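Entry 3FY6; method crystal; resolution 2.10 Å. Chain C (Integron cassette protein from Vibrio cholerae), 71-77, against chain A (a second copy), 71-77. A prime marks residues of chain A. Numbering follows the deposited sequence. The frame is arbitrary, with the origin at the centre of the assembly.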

ATOM      1  N   VAL C  71       0.326   4.478  -9.483  1.00 19.03           N
ATOM      2  CA  VAL C  71       0.091   4.874  -8.106  1.00 16.72           C
ATOM      3  C   VAL C  71      -0.008   3.609  -7.265  1.00 18.98           C
ATOM      4  O   VAL C  71      -0.818   2.720  -7.552  1.00 20.10           O
ATOM      5  CB  VAL C  71      -1.205   5.692  -7.962  1.00 16.76           C
ATOM      6  CG1 VAL C  71      -1.403   6.104  -6.527  1.00 22.50           C
ATOM      7  CG2 VAL C  71      -1.157   6.922  -8.865  1.00 21.38           C
ATOM      8  N   TYR C  72       0.809   3.530  -6.221  1.00 12.61           N
ATOM      9  CA  TYR C  72       0.895   2.311  -5.415  1.00 17.05           C
ATOM     10  C   TYR C  72       0.552   2.556  -3.940  1.00 24.36           C
ATOM     11  O   TYR C  72       1.434   2.632  -3.091  1.00 32.06           O
ATOM     12  CB  TYR C  72       2.286   1.675  -5.574  1.00 20.43           C
ATOM     13  CG  TYR C  72       2.669   1.484  -7.033  1.00 28.62           C
ATOM     14  CD1 TYR C  72       2.163   0.422  -7.772  1.00 30.56           C
ATOM     15  CD2 TYR C  72       3.515   2.378  -7.676  1.00 29.04           C
ATOM     16  CE1 TYR C  72       2.497   0.250  -9.107  1.00 30.00           C
ATOM     17  CE2 TYR C  72       3.853   2.214  -9.008  1.00 31.97           C
ATOM     18  CZ  TYR C  72       3.336   1.151  -9.717  1.00 33.04           C
ATOM     19  OH  TYR C  72       3.670   0.978 -11.036  1.00 40.07           O
ATOM     20  N   PRO C  73      -0.747   2.658  -3.628  1.00 21.48           N
ATOM     21  CA  PRO C  73      -1.158   2.995  -2.264  1.00 20.27           C
ATOM     22  C   PRO C  73      -1.180   1.761  -1.375  1.00 17.05           C
ATOM     23  O   PRO C  73      -1.111   0.629  -1.863  1.00 14.78           O
ATOM     24  CB  PRO C  73      -2.596   3.488  -2.440  1.00 19.60           C
ATOM     25  CG  PRO C  73      -3.026   3.043  -3.826  1.00 28.18           C
ATOM     26  CD  PRO C  73      -1.896   2.266  -4.454  1.00 28.97           C
ATOM     27  N   PRO C  74      -1.306   1.971  -0.063  1.00 19.44           N
ATOM     28  CA  PRO C  74      -1.399   0.818   0.833  1.00 17.50           C
ATOM     29  C   PRO C  74      -2.583  -0.057   0.442  1.00 18.02           C
ATOM     30  O   PRO C  74      -3.574   0.451  -0.070  1.00 20.40           O
ATOM     31  CB  PRO C  74      -1.622   1.461   2.197  1.00 23.83           C
ATOM     32  CG  PRO C  74      -1.015   2.832   2.066  1.00 25.34           C
ATOM     33  CD  PRO C  74      -1.330   3.251   0.663  1.00 22.24           C
ATOM     34  N   GLU C  75      -2.467  -1.361   0.663  1.00 18.48           N
ATOM     35  CA  GLU C  75      -3.521  -2.300   0.298  1.00 24.76           C
ATOM     36  C   GLU C  75      -4.858  -1.973   0.979  1.00 24.65           C
ATOM     37  O   GLU C  75      -5.920  -2.279   0.445  1.00 25.15           O
ATOM     38  CB  GLU C  75      -3.086  -3.728   0.633  1.00 36.26           C
ATOM     39  CG  GLU C  75      -4.206  -4.750   0.611  1.00 50.28           C
ATOM     40  CD  GLU C  75      -4.849  -4.885  -0.757  1.00 73.08           C
ATOM     41  OE1 GLU C  75      -4.134  -4.723  -1.773  1.00 77.34           O
ATOM     42  OE2 GLU C  75      -6.070  -5.154  -0.816  1.00 81.78           O
ATOM     43  N   ILE C  76      -4.805  -1.358   2.157  1.00 19.76           N
ATOM     44  CA  ILE C  76      -6.025  -1.032   2.887  1.00 15.33           C
ATOM     45  C   ILE C  76      -6.845   0.097   2.233  1.00 19.58           C
ATOM     46  O   ILE C  76      -7.994   0.327   2.602  1.00 21.03           O
ATOM     47  CB  ILE C  76      -5.713  -0.652   4.352  1.00 20.71           C
ATOM     48  CG1 ILE C  76      -6.966  -0.834   5.219  1.00 22.59           C
ATOM     49  CG2 ILE C  76      -5.173   0.766   4.427  1.00 18.88           C
ATOM     50  CD1 ILE C  76      -6.738  -0.612   6.694  1.00 23.97           C
ATOM     51  N   THR C  77      -6.260   0.781   1.253  1.00 16.18           N
ATOM     52  CA  THR C  77      -6.885   1.968   0.670  1.00 14.99           C
ATOM     53  C   THR C  77      -8.344   1.733   0.231  1.00 21.78           C
ATOM     54  O   THR C  77      -9.234   2.511   0.579  1.00 21.99           O
ATOM     55  CB  THR C  77      -6.032   2.538  -0.490  1.00 23.55           C
ATOM     56  OG1 THR C  77      -4.712   2.835  -0.004  1.00 19.99           O
ATOM     57  CG2 THR C  77      -6.669   3.808  -1.060  1.00 19.07           C
TER
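Chain A, residues 71-77: VYPPEIT

Residues 72′ to 76′ of chain A lie against residues 72 to 76 of chain C, and Tyr72 and Ile76 of each chain pair with Ile76 and Tyr72 of the other. The two segments run roughly opposite ways, with end-to-end directions 145° apart. They meet at the middle, where the CA atoms of Pro74 and Pro74′ are 3.8 Å apart. Together they bury 441 Å², both sides summed.

Val71′ is extended, with phi/psi of -114/132, and makes no contact with the chain C stretch.

Tyr72′ keeps an open backbone, -121/86, and its CA-to-CB bond points toward chain C. Its chi1 is m, at -53°, close to that of Tyr72. The ring meets Ile76 at an oblique angle, with CE1 of Tyr72′ 3.7 Å from CD1 of Ile76. CB of Tyr72′ packs 4.2 Å from CB of Pro74, and O of Tyr72′ lies 3.4 Å from CG of Pro74.

Pro73′ is also extended, -82/158. Its CA-to-CB bond points away from chain C. Its contact is made through the carbonyl. The O of Pro73′ takes a CA-H...O contact from CA of Pro74 at 3.2 Å. A water bridges to Glu75: it donates to O of Pro73′ at 2.5 Å and accepts from N of Glu75 at 2.9 Å. The N of Glu75 and O of Pro73′ are 3.9 Å apart and are not directly hydrogen-bonded; the water joins them from the side.

Pro74′, at -56/147, opens a type I turn that ends at Thr77′. Its CB is 3.2 Å from O of Tyr72, and its CA is 3.8 Å from O of Pro73.

The two copies differ at Glu75′. Its N donates a direct hydrogen bond to O of Pro73 at 3.1 Å, where the reverse pairing uses the water. Its side chain comes near its own counterpart: OE1 of Glu75′ is 3.3 Å from OE1 of Glu75. These are two acceptors of like charge, and the approach is not a hydrogen bond.

Ile76′ points its CA-to-CB bond toward chain C, with chi1 and chi2 both t. Its CD1 sits over a face of the Tyr72 ring, 4.0 Å from the ring centroid of Tyr72 and only 6° off the normal, a CH-pi contact. Its CG2 packs 3.9 Å from CB of Tyr72.

Thr77′ does not reach the chain C stretch. It closes the turn instead: its N donates a hydrogen bond to O of Pro74′ at 3.1 Å, and its OG1 donates to O of Pro74′ at 2.7 Å. Chain C has the same turn, from Pro74 to Thr77.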

ATOM      1  N   VAL A  71       0.882  -1.451  10.666  1.00 24.19           N
ATOM      2  CA  VAL A  71       1.595  -0.733   9.618  1.00 25.82           C
ATOM      3  C   VAL A  71       0.938  -1.071   8.274  1.00 22.82           C
ATOM      4  O   VAL A  71       0.680  -2.238   7.987  1.00 17.06           O
ATOM      5  CB  VAL A  71       3.107  -1.116   9.601  1.00 16.85           C
ATOM      6  CG1 VAL A  71       3.804  -0.546   8.376  1.00 15.87           C
ATOM      7  CG2 VAL A  71       3.795  -0.652  10.891  1.00 14.06           C
ATOM      8  N   TYR A  72       0.662  -0.046   7.470  1.00 16.30           N
ATOM      9  CA  TYR A  72      -0.030  -0.208   6.192  1.00 14.41           C
ATOM     10  C   TYR A  72       0.853   0.319   5.076  1.00 17.82           C
ATOM     11  O   TYR A  72       0.749   1.479   4.684  1.00 28.24           O
ATOM     12  CB  TYR A  72      -1.389   0.518   6.245  1.00 16.49           C
ATOM     13  CG  TYR A  72      -2.167   0.057   7.452  1.00 18.30           C
ATOM     14  CD1 TYR A  72      -2.951  -1.089   7.394  1.00 17.53           C
ATOM     15  CD2 TYR A  72      -2.037   0.703   8.678  1.00 22.40           C
ATOM     16  CE1 TYR A  72      -3.627  -1.550   8.511  1.00 20.90           C
ATOM     17  CE2 TYR A  72      -2.709   0.252   9.800  1.00 21.65           C
ATOM     18  CZ  TYR A  72      -3.505  -0.873   9.710  1.00 24.48           C
ATOM     19  OH  TYR A  72      -4.177  -1.333  10.822  1.00 29.17           O
ATOM     20  N   PRO A  73       1.741  -0.545   4.567  1.00 18.76           N
ATOM     21  CA  PRO A  73       2.766  -0.174   3.594  1.00 20.61           C
ATOM     22  C   PRO A  73       2.158  -0.144   2.207  1.00 20.97           C
ATOM     23  O   PRO A  73       1.129  -0.776   1.986  1.00 15.60           O
ATOM     24  CB  PRO A  73       3.760  -1.342   3.666  1.00 21.95           C
ATOM     25  CG  PRO A  73       3.034  -2.460   4.399  1.00 21.94           C
ATOM     26  CD  PRO A  73       1.646  -2.004   4.721  1.00 18.08           C
ATOM     27  N   PRO A  74       2.780   0.578   1.274  1.00 26.54           N
ATOM     28  CA  PRO A  74       2.285   0.519  -0.105  1.00 19.74           C
ATOM     29  C   PRO A  74       2.262  -0.939  -0.569  1.00 18.54           C
ATOM     30  O   PRO A  74       3.092  -1.742  -0.135  1.00 21.70           O
ATOM     31  CB  PRO A  74       3.327   1.320  -0.878  1.00 27.16           C
ATOM     32  CG  PRO A  74       3.930   2.252   0.161  1.00 24.46           C
ATOM     33  CD  PRO A  74       3.951   1.461   1.420  1.00 24.48           C
ATOM     34  N   GLU A  75       1.307  -1.292  -1.420  1.00 23.66           N
ATOM     35  CA  GLU A  75       1.138  -2.685  -1.825  1.00 26.81           C
ATOM     36  C   GLU A  75       2.355  -3.229  -2.594  1.00 29.38           C
ATOM     37  O   GLU A  75       2.638  -4.422  -2.549  1.00 28.51           O
ATOM     38  CB  GLU A  75      -0.153  -2.847  -2.643  1.00 35.30           C
ATOM     39  CG  GLU A  75      -0.146  -4.014  -3.636  1.00 54.16           C
ATOM     40  CD  GLU A  75      -0.235  -5.379  -2.964  1.00 62.94           C
ATOM     41  OE1 GLU A  75      -0.874  -5.476  -1.893  1.00 68.95           O
ATOM     42  OE2 GLU A  75       0.327  -6.355  -3.512  1.00 59.18           O
ATOM     43  N   ILE A  76       3.077  -2.348  -3.284  1.00 23.17           N
ATOM     44  CA  ILE A  76       4.255  -2.749  -4.053  1.00 19.39           C
ATOM     45  C   ILE A  76       5.507  -3.044  -3.201  1.00 17.26           C
ATOM     46  O   ILE A  76       6.539  -3.464  -3.729  1.00 17.21           O
ATOM     47  CB  ILE A  76       4.627  -1.659  -5.064  1.00 18.94           C
ATOM     48  CG1 ILE A  76       5.531  -2.234  -6.162  1.00 19.75           C
ATOM     49  CG2 ILE A  76       5.275  -0.463  -4.341  1.00 13.46           C
ATOM     50  CD1 ILE A  76       5.886  -1.224  -7.256  1.00 25.52           C
ATOM     51  N   THR A  77       5.419  -2.825  -1.897  1.00 19.68           N
ATOM     52  CA  THR A  77       6.580  -2.992  -1.013  1.00 16.90           C
ATOM     53  C   THR A  77       7.284  -4.357  -1.157  1.00 20.17           C
ATOM     54  O   THR A  77       8.504  -4.432  -1.241  1.00 22.22           O
ATOM     55  CB  THR A  77       6.189  -2.747   0.461  1.00 18.99           C
ATOM     56  OG1 THR A  77       5.648  -1.424   0.585  1.00 21.00           O
ATOM     57  CG2 THR A  77       7.412  -2.881   1.380  1.00 19.50           C
TER
HETATM   58  O   HOH W   1      -0.272  -2.864   1.803  1.00 22.89           O